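Local structure of putative cell adhesion protein (Bacteroides eggerthii, 4GPV) at residues K165-N170 against T302-G307. The protein is probably a FimA-like fimbrial subunit that assembles into pili on the bacterial surface and takes part in cell adhesion. Residues are numbered along the deposited sequence; the frame is centred on the assembly and turned at random.
Sequences KDNRKN and TVTLNG
Arg168 and Leu305 run alongside each other in the same direction, on one face of a parallel strand pair in the FimA-like C-terminal domain, and they illustrate how a buried charge can be carried by a beta sheet. The axes of strand segments 165-169 and 302-306 run 10° apart, joined by backbone hydrogen bonds from Lys165 N to Val303 O, Leu305 N to Lys165 O and Asn167 N to Leu305 O. Leu305 sets CD1 over one face of the guanidinium, 3.4 Å above its plane and offset toward the rim. The edge of that group is given to Asp166, whose CG, anti to the backbone N (chi1 -169°), lies beside its own carbonyl carbon, toward the residues that follow. Arg168 NE meets Asp166 OD1 at 2.8 Å, almost straight and in the guanidinium plane. Arg168 NH2 reaches Asp166 OD2 at 2.9 Å. NH2 also forms a salt bridge with Asp180 of strand 176-193, which belongs to the second sheet. An alanine at Arg168 would probably leave the buried Asp166 carboxylate without its two-nitrogen partner, Asp180 without this salt bridge, and Leu305 CD1 uncovered. On the other face, the extended Lys165 chain crosses Thr302 and Thr304, bringing CE to 3.6 Å from Thr302 CG2, and its NZ is hydrogen-bonded to Ser243 OG. Asn167 follows, ND2 3.6 Å from Thr304 CG2. Beyond it, Lys169 N donates a hydrogen bond to Gly307 O, at a corner whose backbone angles call for glycine. An Asx turn completes the Asp166 site: Arg168 N reaches Asp166 OD1 at 3.0 Å from the face of the carboxylate plane opposite to that used by Arg168 NE.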
loop_
_atom_site.group_PDB
_atom_site.type_symbol
_atom_site.label_atom_id
_atom_site.label_comp_id
_atom_site.label_asym_id
_atom_site.label_seq_id
_atom_site.Cartn_x
_atom_site.Cartn_y
_atom_site.Cartn_z
ATOM N N LYS A 165 14.396 -13.494 11.656
ATOM C CA LYS A 165 14.928 -14.530 12.562
ATOM C C LYS A 165 16.392 -14.628 12.232
ATOM O O LYS A 165 16.749 -15.169 11.183
ATOM C CB LYS A 165 14.181 -15.862 12.403
ATOM C CG LYS A 165 12.743 -15.729 12.858
ATOM C CD LYS A 165 11.916 -16.944 12.568
ATOM C CE LYS A 165 10.487 -16.671 12.944
ATOM N NZ LYS A 165 9.679 -17.920 13.011
ATOM N N ASP A 166 17.241 -14.011 13.070
ATOM C CA ASP A 166 18.655 -13.916 12.793
ATOM C C ASP A 166 19.455 -15.019 13.490
ATOM O O ASP A 166 19.655 -14.964 14.708
ATOM C CB ASP A 166 19.200 -12.537 13.177
ATOM C CG ASP A 166 20.615 -12.318 12.656
ATOM O OD1 ASP A 166 21.107 -13.176 11.874
ATOM O OD2 ASP A 166 21.227 -11.296 13.015
ATOM N N ASN A 167 19.974 -15.983 12.690
ATOM C CA ASN A 167 20.771 -17.109 13.179
ATOM C C ASN A 167 22.214 -16.999 12.699
ATOM O O ASN A 167 22.967 -17.975 12.753
ATOM C CB ASN A 167 20.162 -18.457 12.766
ATOM C CG ASN A 167 18.790 -18.703 13.334
ATOM O OD1 ASN A 167 18.412 -18.183 14.392
ATOM N ND2 ASN A 167 18.020 -19.519 12.645
ATOM N N ARG A 168 22.597 -15.812 12.209
ATOM C CA ARG A 168 23.983 -15.576 11.794
ATOM C C ARG A 168 24.850 -15.497 13.049
ATOM O O ARG A 168 24.391 -15.008 14.078
ATOM C CB ARG A 168 24.114 -14.289 10.958
ATOM C CG ARG A 168 23.452 -14.330 9.579
ATOM C CD ARG A 168 23.361 -12.942 8.937
ATOM N NE ARG A 168 22.573 -12.040 9.787
ATOM C CZ ARG A 168 22.474 -10.725 9.633
ATOM N NH1 ARG A 168 23.107 -10.113 8.637
ATOM N NH2 ARG A 168 21.732 -10.011 10.466
ATOM N N LYS A 169 26.079 -15.991 12.966
ATOM C CA LYS A 169 26.991 -15.964 14.103
ATOM C C LYS A 169 28.203 -15.138 13.762
ATOM O O LYS A 169 28.578 -15.073 12.596
ATOM C CB LYS A 169 27.440 -17.401 14.473
ATOM C CG LYS A 169 26.313 -18.364 14.837
ATOM C CD LYS A 169 26.852 -19.747 15.247
ATOM C CE LYS A 169 27.317 -20.594 14.083
ATOM N NZ LYS A 169 27.757 -21.940 14.521
ATOM N N ASN A 170 28.861 -14.578 14.787
ATOM C CA ASN A 170 30.122 -13.842 14.659
ATOM C C ASN A 170 30.064 -12.768 13.569
ATOM O O ASN A 170 30.917 -12.738 12.668
ATOM C CB ASN A 170 31.263 -14.818 14.383
ATOM C CG ASN A 170 31.380 -15.948 15.380
ATOM O OD1 ASN A 170 31.204 -15.777 16.595
ATOM N ND2 ASN A 170 31.657 -17.133 14.875
ATOM N N THR A 302 8.709 -13.519 6.467
ATOM C CA THR A 302 9.634 -14.005 7.515
ATOM C C THR A 302 10.941 -14.351 6.840
ATOM O O THR A 302 10.969 -15.162 5.921
ATOM C CB THR A 302 9.046 -15.189 8.288
ATOM O OG1 THR A 302 7.704 -14.892 8.652
ATOM C CG2 THR A 302 9.877 -15.563 9.526
ATOM N N VAL A 303 12.032 -13.718 7.283
ATOM C CA VAL A 303 13.364 -13.924 6.716
ATOM C C VAL A 303 14.207 -14.573 7.808
ATOM O O VAL A 303 14.341 -13.982 8.887
ATOM C CB VAL A 303 13.964 -12.561 6.271
ATOM C CG1 VAL A 303 15.373 -12.743 5.681
ATOM C CG2 VAL A 303 13.044 -11.853 5.271
ATOM N N THR A 304 14.704 -15.802 7.563
ATOM C CA THR A 304 15.573 -16.515 8.495
ATOM C C THR A 304 16.946 -16.449 7.875
ATOM O O THR A 304 17.143 -16.963 6.770
ATOM C CB THR A 304 15.079 -17.951 8.765
ATOM O OG1 THR A 304 13.754 -17.872 9.281
ATOM C CG2 THR A 304 15.963 -18.712 9.766
ATOM N N LEU A 305 17.897 -15.859 8.606
ATOM C CA LEU A 305 19.283 -15.725 8.158
ATOM C C LEU A 305 20.198 -16.661 8.915
ATOM O O LEU A 305 20.024 -16.803 10.114
ATOM C CB LEU A 305 19.728 -14.287 8.427
ATOM C CG LEU A 305 18.890 -13.195 7.781
ATOM C CD1 LEU A 305 19.436 -11.849 8.139
ATOM C CD2 LEU A 305 18.833 -13.376 6.255
ATOM N N ASN A 306 21.172 -17.276 8.254
ATOM C CA ASN A 306 22.121 -18.104 8.996
ATOM C C ASN A 306 23.495 -18.024 8.336
ATOM O O ASN A 306 23.641 -17.376 7.292
ATOM C CB ASN A 306 21.627 -19.557 9.187
ATOM C CG ASN A 306 21.900 -20.500 8.043
ATOM O OD1 ASN A 306 21.738 -20.150 6.885
ATOM N ND2 ASN A 306 22.264 -21.742 8.346
ATOM N N GLY A 307 24.478 -18.609 8.998
ATOM C CA GLY A 307 25.864 -18.629 8.550
ATOM C C GLY A 307 26.821 -18.010 9.547
ATOM O O GLY A 307 26.448 -17.106 10.301
#